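Local coordinates for mandelate racemase/muconate lactonizing enzyme (Jannaschia sp., PDB 4J3Z), which is a member of the enolase superfamily that probably abstracts the proton alpha to a substrate carboxylate, as mandelate racemase and muconate lactonizing enzyme do, at residues 56-61 with 76-81; 98-103 with 315-320; 178-183 with 219-224; 244-249 with 257-262. One frame throughout, in Å; residues are numbered along the deposited sequence.

How the interactions relate
From the N terminus, interaction 1 comes first: helix 71-80 turns back on helix 48-62 and closes a short loop within the N-terminal capping domain. Helix 89-109, next in the chain, opens interaction 2, whose partner 315-320 follows more than two hundred residues later, so this contact ties the capping domain to the barrel. Interactions 3 and 4 both fall within that long span, one after the other, and none of the four cross. Interactions 1 and 2 meet where V58 and F59 pack on L98; interactions 3 and 4 meet where I220 packs on V249. Interaction 2 and the pair 3 and 4 lie on opposite sides of the chain's centre.

Interaction 1 (56-61 with 76-81); sequences HDVFTR and RRAHSS
R61 and V58 of helix 48-62 meet S81 and A78, the latter on helix 71-80 and S81 following it, in the helical part of the enolase-superfamily capping domain. The contact is light. V58 CG1 lies 4.4 Å from A78 CB, a methyl-to-methyl approach. V58 also packs on V91, and A78, small enough to sit close to aromatic rings, on F92 and F95 of helix 89-109. The other touch belongs to the aliphatic part of R61, whose CD comes within 4.3 Å of S81 OG. Both polar ends are turned to the second subunit: R61 NH1 donates to N382 O there, and S81 OG bonds G45 O of the same neighbour. An arginine is apt here, since its methylene chain packs while its charged head is held elsewhere. With CG anti to the backbone N (chi1 -159°) and a bend at chi3 (-62°), the guanidinium folds back to D57, one helical turn earlier. It grips that carboxylate side-on, which fixes its rotation: NE bonds D57 OD1 at 2.8 Å, and NH2 meets D57 OD2 at 3.1 Å on the syn side.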
# COMPACT_ATOMS: atom_id res chain seq x y z
N HIS D 56 32.17 31.69 -6.18
CA HIS D 56 33.28 32.15 -5.34
C HIS D 56 33.00 31.95 -3.84
O HIS D 56 33.92 31.68 -3.07
CB HIS D 56 33.63 33.61 -5.62
CG HIS D 56 34.76 33.79 -6.59
ND1 HIS D 56 34.58 34.26 -7.87
CD2 HIS D 56 36.09 33.53 -6.47
CE1 HIS D 56 35.74 34.30 -8.49
NE2 HIS D 56 36.68 33.87 -7.66
N ASP D 57 31.74 32.08 -3.43
CA ASP D 57 31.35 31.85 -2.03
C ASP D 57 31.57 30.39 -1.63
O ASP D 57 32.22 30.13 -0.61
CB ASP D 57 29.89 32.27 -1.81
CG ASP D 57 29.55 32.50 -0.34
OD1 ASP D 57 29.56 31.52 0.44
OD2 ASP D 57 29.26 33.66 0.03
N VAL D 58 31.06 29.45 -2.44
CA VAL D 58 31.12 28.00 -2.16
C VAL D 58 32.56 27.48 -2.07
O VAL D 58 32.91 26.72 -1.16
CB VAL D 58 30.30 27.19 -3.21
CG1 VAL D 58 30.55 25.69 -3.10
CG2 VAL D 58 28.81 27.48 -3.09
N PHE D 59 33.40 27.92 -3.01
CA PHE D 59 34.81 27.55 -3.06
C PHE D 59 35.57 28.05 -1.83
O PHE D 59 36.22 27.27 -1.12
CB PHE D 59 35.43 28.08 -4.36
CG PHE D 59 36.93 27.92 -4.45
CD1 PHE D 59 37.50 26.70 -4.80
CD2 PHE D 59 37.77 29.01 -4.19
CE1 PHE D 59 38.87 26.56 -4.89
CE2 PHE D 59 39.15 28.87 -4.28
CZ PHE D 59 39.70 27.65 -4.63
N THR D 60 35.46 29.35 -1.56
CA THR D 60 36.17 29.99 -0.45
C THR D 60 35.75 29.42 0.91
O THR D 60 36.58 29.16 1.79
CB THR D 60 35.96 31.53 -0.48
OG1 THR D 60 36.45 32.05 -1.73
CG2 THR D 60 36.69 32.23 0.68
N ARG D 61 34.44 29.20 1.06
CA ARG D 61 33.88 28.82 2.35
C ARG D 61 34.05 27.33 2.72
O ARG D 61 34.01 27.00 3.91
CB ARG D 61 32.41 29.21 2.41
CG ARG D 61 31.84 29.34 3.81
CD ARG D 61 30.37 29.71 3.77
NE ARG D 61 30.14 31.00 3.12
CZ ARG D 61 30.30 32.19 3.71
NH1 ARG D 61 30.69 32.27 4.98
NH2 ARG D 61 30.06 33.30 3.03
N ARG D 76 29.54 17.12 1.44
CA ARG D 76 28.77 17.27 2.68
C ARG D 76 28.75 18.72 3.17
O ARG D 76 27.68 19.28 3.41
CB ARG D 76 29.30 16.34 3.78
CG ARG D 76 28.98 14.85 3.64
CD ARG D 76 27.52 14.52 3.39
NE ARG D 76 26.61 15.25 4.26
CZ ARG D 76 25.29 15.03 4.37
NH1 ARG D 76 24.68 14.08 3.67
NH2 ARG D 76 24.58 15.78 5.21
N ARG D 77 29.93 19.33 3.33
CA ARG D 77 30.05 20.76 3.67
C ARG D 77 29.17 21.63 2.75
O ARG D 77 28.41 22.48 3.23
CB ARG D 77 31.51 21.22 3.54
CG ARG D 77 32.42 20.98 4.74
CD ARG D 77 33.70 21.82 4.61
NE ARG D 77 34.85 21.22 5.28
CZ ARG D 77 36.13 21.47 5.01
NH1 ARG D 77 36.48 22.34 4.07
NH2 ARG D 77 37.09 20.84 5.69
N ALA D 78 29.25 21.39 1.44
CA ALA D 78 28.56 22.24 0.47
C ALA D 78 27.06 22.00 0.45
O ALA D 78 26.29 22.91 0.12
CB ALA D 78 29.17 22.08 -0.91
N HIS D 79 26.65 20.77 0.79
CA HIS D 79 25.24 20.39 0.95
C HIS D 79 24.68 21.00 2.23
O HIS D 79 23.57 21.52 2.25
CB HIS D 79 25.13 18.86 1.00
CG HIS D 79 23.73 18.33 1.15
ND1 HIS D 79 22.82 18.33 0.12
CD2 HIS D 79 23.12 17.74 2.20
CE1 HIS D 79 21.69 17.77 0.54
NE2 HIS D 79 21.85 17.40 1.79
N SER D 80 25.47 20.94 3.30
CA SER D 80 25.06 21.40 4.62
C SER D 80 25.29 22.90 4.87
O SER D 80 24.89 23.43 5.90
CB SER D 80 25.79 20.60 5.69
OG SER D 80 25.69 19.20 5.46
N SER D 81 25.90 23.60 3.91
CA SER D 81 26.23 25.02 4.06
C SER D 81 25.09 25.87 4.63
O SER D 81 23.93 25.68 4.28
CB SER D 81 26.69 25.62 2.73
OG SER D 81 27.19 26.94 2.92

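Interaction 2 (98-103 with 315-320); sequences LEMACW and PVEWAA
M100 reaches from helix 89-109 between E317 and A320 of helix 315-327, residues that lie one turn apart on the same helix face. Its CG stands anti to the carbonyl carbon (chi1 -60°) and the chain runs straight beyond, which carries the thioether over the full gap between the helices. SD then sits 3.9 Å from A320 CB, while the terminal methyl CE is 3.9 Å from E317 CG. The two long side chains cross obliquely, and the methionine end touches the aliphatic part of the glutamate rather than its carboxylate. Methionine suits this place because a slim, unbranched chain can enter between two side chains, and alanine lets the helix backbone come close, with the CA atoms of M100 and A320 6.9 Å apart.

Nothing in this contact opens to solvent, but its packing is uneven. V316 is the looser flank, its CG1 4.6 Å from M100 SD. I290 of helix 290-302, by contrast, packs against both M100 and A320. The buried charge of E317 is answered elsewhere, with OE2 accepting from G285 N, and its backbone N donates to E40 OE1. E99, on the neighbouring position of helix 89-109, takes the backbone N-H groups of I290 and W291 on its two carboxylate oxygens, so it anchors the first turn of the helix that presses on M100. The whole is characteristic of the seam between capping domain and barrel in the enolase superfamily.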
# COMPACT_ATOMS: atom_id res chain seq x y z
N LEU D 98 32.96 22.87 -9.42
CA LEU D 98 34.21 22.79 -8.67
C LEU D 98 34.66 21.36 -8.38
O LEU D 98 35.85 21.04 -8.49
CB LEU D 98 34.09 23.60 -7.37
CG LEU D 98 33.44 24.99 -7.52
CD1 LEU D 98 33.11 25.55 -6.14
CD2 LEU D 98 34.31 25.96 -8.32
N GLU D 99 33.72 20.48 -8.11
CA GLU D 99 33.98 19.09 -7.89
C GLU D 99 34.54 18.39 -9.10
O GLU D 99 35.45 17.63 -9.00
CB GLU D 99 32.69 18.41 -7.36
CG GLU D 99 32.79 16.97 -6.95
CD GLU D 99 32.26 16.01 -7.98
OE1 GLU D 99 32.36 16.24 -9.17
OE2 GLU D 99 31.71 15.02 -7.58
N MET D 100 33.97 18.68 -10.25
CA MET D 100 34.56 18.23 -11.53
C MET D 100 36.02 18.67 -11.65
O MET D 100 36.88 17.90 -12.09
CB MET D 100 33.80 18.78 -12.73
CG MET D 100 32.33 18.40 -12.87
SD MET D 100 31.75 19.22 -14.36
CE MET D 100 30.00 18.84 -14.38
N ALA D 101 36.29 19.91 -11.25
CA ALA D 101 37.65 20.48 -11.30
C ALA D 101 38.62 19.70 -10.42
O ALA D 101 39.79 19.53 -10.78
CB ALA D 101 37.65 21.96 -10.92
N CYS D 102 38.13 19.22 -9.28
CA CYS D 102 38.90 18.34 -8.40
C CYS D 102 39.29 17.04 -9.10
O CYS D 102 40.48 16.75 -9.22
CB CYS D 102 38.12 18.05 -7.11
SG CYS D 102 37.97 19.47 -6.00
N TRP D 103 38.30 16.28 -9.58
CA TRP D 103 38.55 15.04 -10.33
C TRP D 103 39.54 15.23 -11.49
O TRP D 103 40.29 14.32 -11.83
CB TRP D 103 37.24 14.45 -10.86
CG TRP D 103 36.37 13.82 -9.82
CD1 TRP D 103 35.16 14.29 -9.36
CD2 TRP D 103 36.63 12.60 -9.12
NE1 TRP D 103 34.66 13.43 -8.40
CE2 TRP D 103 35.55 12.39 -8.23
CE3 TRP D 103 37.68 11.68 -9.13
CZ2 TRP D 103 35.48 11.29 -7.38
CZ3 TRP D 103 37.62 10.58 -8.28
CH2 TRP D 103 36.53 10.40 -7.42
N PRO D 315 31.70 21.86 -23.24
CA PRO D 315 32.51 20.67 -23.44
C PRO D 315 33.16 20.13 -22.16
O PRO D 315 33.71 19.02 -22.17
CB PRO D 315 33.58 21.15 -24.43
CG PRO D 315 33.73 22.60 -24.15
CD PRO D 315 32.40 23.10 -23.66
N VAL D 316 33.10 20.89 -21.07
CA VAL D 316 33.60 20.40 -19.79
C VAL D 316 32.60 19.44 -19.13
O VAL D 316 32.96 18.30 -18.82
CB VAL D 316 34.06 21.53 -18.83
CG1 VAL D 316 34.58 20.93 -17.53
CG2 VAL D 316 35.16 22.36 -19.47
N GLU D 317 31.36 19.88 -18.95
CA GLU D 317 30.29 18.98 -18.48
C GLU D 317 30.13 17.76 -19.40
O GLU D 317 29.80 16.66 -18.93
CB GLU D 317 28.96 19.71 -18.33
CG GLU D 317 27.84 18.90 -17.68
CD GLU D 317 26.51 19.63 -17.63
OE1 GLU D 317 25.91 19.85 -18.70
OE2 GLU D 317 26.05 20.00 -16.52
N TRP D 318 30.35 17.95 -20.71
CA TRP D 318 30.34 16.87 -21.69
C TRP D 318 31.40 15.83 -21.39
O TRP D 318 31.09 14.64 -21.29
CB TRP D 318 30.52 17.42 -23.11
CG TRP D 318 31.02 16.42 -24.16
CD1 TRP D 318 32.22 16.45 -24.82
CD2 TRP D 318 30.33 15.25 -24.64
NE1 TRP D 318 32.32 15.38 -25.68
CE2 TRP D 318 31.17 14.63 -25.59
CE3 TRP D 318 29.09 14.67 -24.36
CZ2 TRP D 318 30.81 13.47 -26.27
CZ3 TRP D 318 28.72 13.51 -25.03
CH2 TRP D 318 29.58 12.93 -25.98
N ALA D 319 32.65 16.28 -21.23
CA ALA D 319 33.74 15.40 -20.81
C ALA D 319 33.35 14.62 -19.56
O ALA D 319 33.31 13.40 -19.60
CB ALA D 319 35.01 16.20 -20.58
N ALA D 320 33.04 15.35 -18.48
CA ALA D 320 32.63 14.77 -17.20
C ALA D 320 31.56 13.69 -17.35
O ALA D 320 31.66 12.64 -16.72
CB ALA D 320 32.15 15.87 -16.25

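Interaction 3 (178-183 with 219-224); sequences GHMPAL and AIRLAK
R221 extends from helix 216-226 so that its guanidinium arrives among M180, P181 and L183 of the loop that leads into helix 183-200. NH1 lies 3.3 Å from M180 CG, which sits at the edge of the guanidinium, in its plane. The same nitrogen makes a weak hydrogen bond to M180 SD, 3.4 Å long and bent to 143°. P181 O is 3.7 Å from NH1, too far to count as a bond. On the other branch, L183 CD2 touches NH2 at 3.8 Å, and both M180 and L183 cross the arginine at about a right angle.

Torsions on both partners make this meeting possible. In M180 the bend at chi2 (60°) brings SD to NH1; the arginine runs out straight until its own bend at chi3 turns the head into the loop. A flexible thioether suits the spot, being apolar enough for a buried neighbour yet able to accept weakly.

The strong partners of R221 come from the fourth subunit, where D205 and D230 both form salt bridges with NH2; L232 of that subunit packs on the arginine and on M180. Two carboxylates would be expected to stabilise the buried positive charge. Within the same chain, I186 of helix 183-200 packs against P181, R221 and L222, and F214 also meets P181, whose rigid ring stiffens the approach to the helix at whose N-cap position A182 stands. The arrangement is typical of the outer helical layer of a (beta/alpha) barrel where it becomes a subunit interface.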
# COMPACT_ATOMS: atom_id res chain seq x y z
N GLY D 178 2.47 22.89 -15.17
CA GLY D 178 1.82 21.87 -16.00
C GLY D 178 0.50 22.37 -16.57
O GLY D 178 -0.35 22.85 -15.83
N HIS D 179 0.36 22.27 -17.89
CA HIS D 179 -0.90 22.60 -18.56
C HIS D 179 -1.33 21.42 -19.44
O HIS D 179 -0.54 20.50 -19.67
CB HIS D 179 -0.78 23.89 -19.39
CG HIS D 179 0.29 23.84 -20.44
ND1 HIS D 179 1.51 24.46 -20.29
CD2 HIS D 179 0.31 23.25 -21.66
CE1 HIS D 179 2.24 24.24 -21.37
NE2 HIS D 179 1.54 23.52 -22.22
N MET D 180 -2.57 21.46 -19.91
CA MET D 180 -3.12 20.44 -20.80
C MET D 180 -2.56 20.65 -22.21
O MET D 180 -2.65 21.75 -22.74
CB MET D 180 -4.65 20.56 -20.80
CG MET D 180 -5.41 19.37 -21.36
SD MET D 180 -5.12 17.82 -20.49
CE MET D 180 -6.13 18.03 -19.03
N PRO D 181 -1.97 19.60 -22.82
CA PRO D 181 -1.46 19.73 -24.18
C PRO D 181 -2.57 19.98 -25.19
O PRO D 181 -3.64 19.38 -25.10
CB PRO D 181 -0.79 18.37 -24.45
CG PRO D 181 -1.36 17.43 -23.43
CD PRO D 181 -1.65 18.28 -22.23
N ALA D 182 -2.31 20.88 -26.14
CA ALA D 182 -3.27 21.20 -27.20
C ALA D 182 -3.41 20.02 -28.14
O ALA D 182 -2.46 19.24 -28.34
CB ALA D 182 -2.80 22.43 -27.97
N LEU D 183 -4.59 19.88 -28.75
CA LEU D 183 -4.77 18.88 -29.79
C LEU D 183 -3.74 19.01 -30.93
O LEU D 183 -3.32 18.01 -31.50
CB LEU D 183 -6.19 18.91 -30.34
CG LEU D 183 -7.25 18.17 -29.51
CD1 LEU D 183 -8.63 18.44 -30.06
CD2 LEU D 183 -6.99 16.66 -29.47
N ALA D 219 0.11 14.62 -20.03
CA ALA D 219 1.23 13.77 -20.45
C ALA D 219 0.78 12.39 -20.95
O ALA D 219 1.33 11.86 -21.92
CB ALA D 219 2.23 13.64 -19.32
N ILE D 220 -0.22 11.83 -20.28
CA ILE D 220 -0.77 10.52 -20.63
C ILE D 220 -1.52 10.50 -21.97
O ILE D 220 -1.33 9.59 -22.77
CB ILE D 220 -1.66 10.00 -19.50
CG1 ILE D 220 -0.84 9.90 -18.20
CG2 ILE D 220 -2.31 8.67 -19.91
CD1 ILE D 220 -1.67 9.91 -16.93
N ARG D 221 -2.36 11.50 -22.21
CA ARG D 221 -2.96 11.71 -23.53
C ARG D 221 -1.89 11.76 -24.62
O ARG D 221 -2.08 11.19 -25.69
CB ARG D 221 -3.77 13.00 -23.57
CG ARG D 221 -5.10 12.95 -22.82
CD ARG D 221 -5.72 14.33 -22.79
NE ARG D 221 -6.15 14.78 -24.12
CZ ARG D 221 -6.30 16.05 -24.48
NH1 ARG D 221 -6.06 17.02 -23.61
NH2 ARG D 221 -6.70 16.35 -25.71
N LEU D 222 -0.77 12.44 -24.35
CA LEU D 222 0.29 12.60 -25.35
C LEU D 222 1.02 11.29 -25.57
O LEU D 222 1.26 10.88 -26.72
CB LEU D 222 1.27 13.70 -24.90
CG LEU D 222 2.40 14.15 -25.83
CD1 LEU D 222 1.89 14.53 -27.20
CD2 LEU D 222 3.13 15.32 -25.18
N ALA D 223 1.35 10.62 -24.47
CA ALA D 223 2.00 9.31 -24.50
C ALA D 223 1.20 8.29 -25.30
O ALA D 223 1.76 7.39 -25.93
CB ALA D 223 2.22 8.81 -23.08
N LYS D 224 -0.10 8.46 -25.28
CA LYS D 224 -1.04 7.68 -26.04
C LYS D 224 -0.99 7.86 -27.55
O LYS D 224 -1.23 6.94 -28.28
CB LYS D 224 -2.47 7.78 -25.48
CG LYS D 224 -2.79 6.84 -24.34
CD LYS D 224 -2.12 5.51 -24.53
CE LYS D 224 -1.66 4.87 -23.25
NZ LYS D 224 -1.63 3.40 -23.28

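Interaction 4 (244-249 with 257-262); sequences PGLSEV and IATGER
I257 and T259, the strand residues that touch L246 and V249 of helix 246-252, are both held through their backbones by hydrogen bonds to I279 of strand 279-280, and I257 also by one to R278. They belong to a beta-alpha-beta unit of the barrel, in which strand 233-235 leads through helix 246-252 to the parallel strand 257-259. The contact itself is wholly apolar.

L246 and T259 reach toward each other tip to tip, with L246 CD1 3.9 Å from T259 CG2. The torsions of the threonine decide which branch does the touching: OG1 lies anti to the backbone N (chi1 -152°), which places the methyl between the backbone N and the carbonyl carbon and directs it at the leucine. Threonine therefore meets the apolar face of the helix with its apolar branch, and its beta-branched form suits a strand. A272 of helix 266-274 packs on both L246 and T259, filling in beside them.

I257 and V249 instead cross at about a right angle. On the strand, I257 and T259 point toward the helix, whereas A258, between them, points away and packs on W233 and E235 of the adjoining strand. Isoleucine is well chosen, since its two arms serve different partners: CD1 goes to the valine and CG2 to the leucine. V249 has a further neighbour in I220 of helix 216-226, so the preceding helix of the outer layer packs on it. The tighter arm of the isoleucine brings I257 CD1 to 3.8 Å from V249 CG1, the looser one I257 CG2 to 4.3 Å from L246 CD2.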
# COMPACT_ATOMS: atom_id res chain seq x y z
N PRO D 244 5.93 12.96 -7.30
CA PRO D 244 4.89 11.96 -7.05
C PRO D 244 3.93 11.79 -8.22
O PRO D 244 3.11 10.88 -8.20
CB PRO D 244 4.13 12.52 -5.83
CG PRO D 244 5.11 13.44 -5.16
CD PRO D 244 5.89 14.04 -6.30
N GLY D 245 4.04 12.64 -9.23
CA GLY D 245 3.17 12.56 -10.40
C GLY D 245 3.72 11.69 -11.50
O GLY D 245 3.03 11.42 -12.48
N LEU D 246 4.97 11.25 -11.35
CA LEU D 246 5.58 10.33 -12.32
C LEU D 246 4.89 8.98 -12.31
O LEU D 246 4.68 8.38 -13.37
CB LEU D 246 7.07 10.15 -12.07
CG LEU D 246 7.97 11.34 -12.43
CD1 LEU D 246 9.43 10.99 -12.25
CD2 LEU D 246 7.69 11.87 -13.82
N SER D 247 4.55 8.53 -11.10
CA SER D 247 3.87 7.25 -10.86
C SER D 247 2.64 6.99 -11.74
O SER D 247 2.57 5.95 -12.37
CB SER D 247 3.48 7.15 -9.36
OG SER D 247 3.08 5.84 -9.02
N GLU D 248 1.70 7.92 -11.79
CA GLU D 248 0.47 7.79 -12.59
C GLU D 248 0.73 7.77 -14.11
O GLU D 248 0.00 7.12 -14.87
CB GLU D 248 -0.55 8.88 -12.23
CG GLU D 248 -0.08 10.31 -12.51
CD GLU D 248 -0.79 11.36 -11.66
OE1 GLU D 248 -0.18 11.84 -10.68
OE2 GLU D 248 -1.95 11.71 -11.97
N VAL D 249 1.76 8.50 -14.53
CA VAL D 249 2.15 8.61 -15.92
C VAL D 249 2.84 7.31 -16.36
O VAL D 249 2.51 6.74 -17.42
CB VAL D 249 3.10 9.81 -16.12
CG1 VAL D 249 3.83 9.74 -17.46
CG2 VAL D 249 2.35 11.12 -15.98
N ILE D 257 10.04 6.16 -18.79
CA ILE D 257 10.03 7.57 -18.38
C ILE D 257 11.41 8.03 -17.95
O ILE D 257 11.96 7.55 -16.96
CB ILE D 257 8.98 7.88 -17.28
CG1 ILE D 257 7.61 7.26 -17.62
CG2 ILE D 257 8.84 9.38 -17.07
CD1 ILE D 257 6.89 7.89 -18.80
N ALA D 258 11.94 8.98 -18.69
CA ALA D 258 13.20 9.58 -18.39
C ALA D 258 13.08 10.98 -17.83
O ALA D 258 12.23 11.69 -18.20
CB ALA D 258 14.07 9.55 -19.60
N THR D 259 13.94 11.32 -16.90
CA THR D 259 13.89 12.56 -16.16
C THR D 259 15.14 12.86 -15.34
O THR D 259 16.04 12.10 -15.28
CB THR D 259 12.63 12.61 -15.30
OG1 THR D 259 12.23 13.94 -15.10
CG2 THR D 259 12.81 11.91 -14.01
N GLY D 260 15.14 13.98 -14.67
CA GLY D 260 16.20 14.34 -13.77
C GLY D 260 17.24 15.36 -14.14
O GLY D 260 18.14 15.53 -13.42
N GLU D 261 17.08 16.05 -15.24
CA GLU D 261 17.99 17.14 -15.63
C GLU D 261 17.84 18.35 -14.73
O GLU D 261 18.79 19.12 -14.54
CB GLU D 261 17.83 17.53 -17.11
CG GLU D 261 16.82 18.63 -17.38
CD GLU D 261 17.18 19.48 -18.59
OE1 GLU D 261 16.93 19.04 -19.73
OE2 GLU D 261 17.72 20.60 -18.39
N ARG D 262 16.65 18.51 -14.15
CA ARG D 262 16.38 19.63 -13.26
C ARG D 262 16.45 19.21 -11.79
O ARG D 262 16.20 20.01 -10.88
CB ARG D 262 15.07 20.32 -13.64
CG ARG D 262 15.18 21.11 -14.94
CD ARG D 262 13.91 21.88 -15.30
NE ARG D 262 12.95 21.04 -16.00
CZ ARG D 262 11.73 21.40 -16.37
NH1 ARG D 262 11.27 22.63 -16.12
NH2 ARG D 262 10.95 20.53 -17.00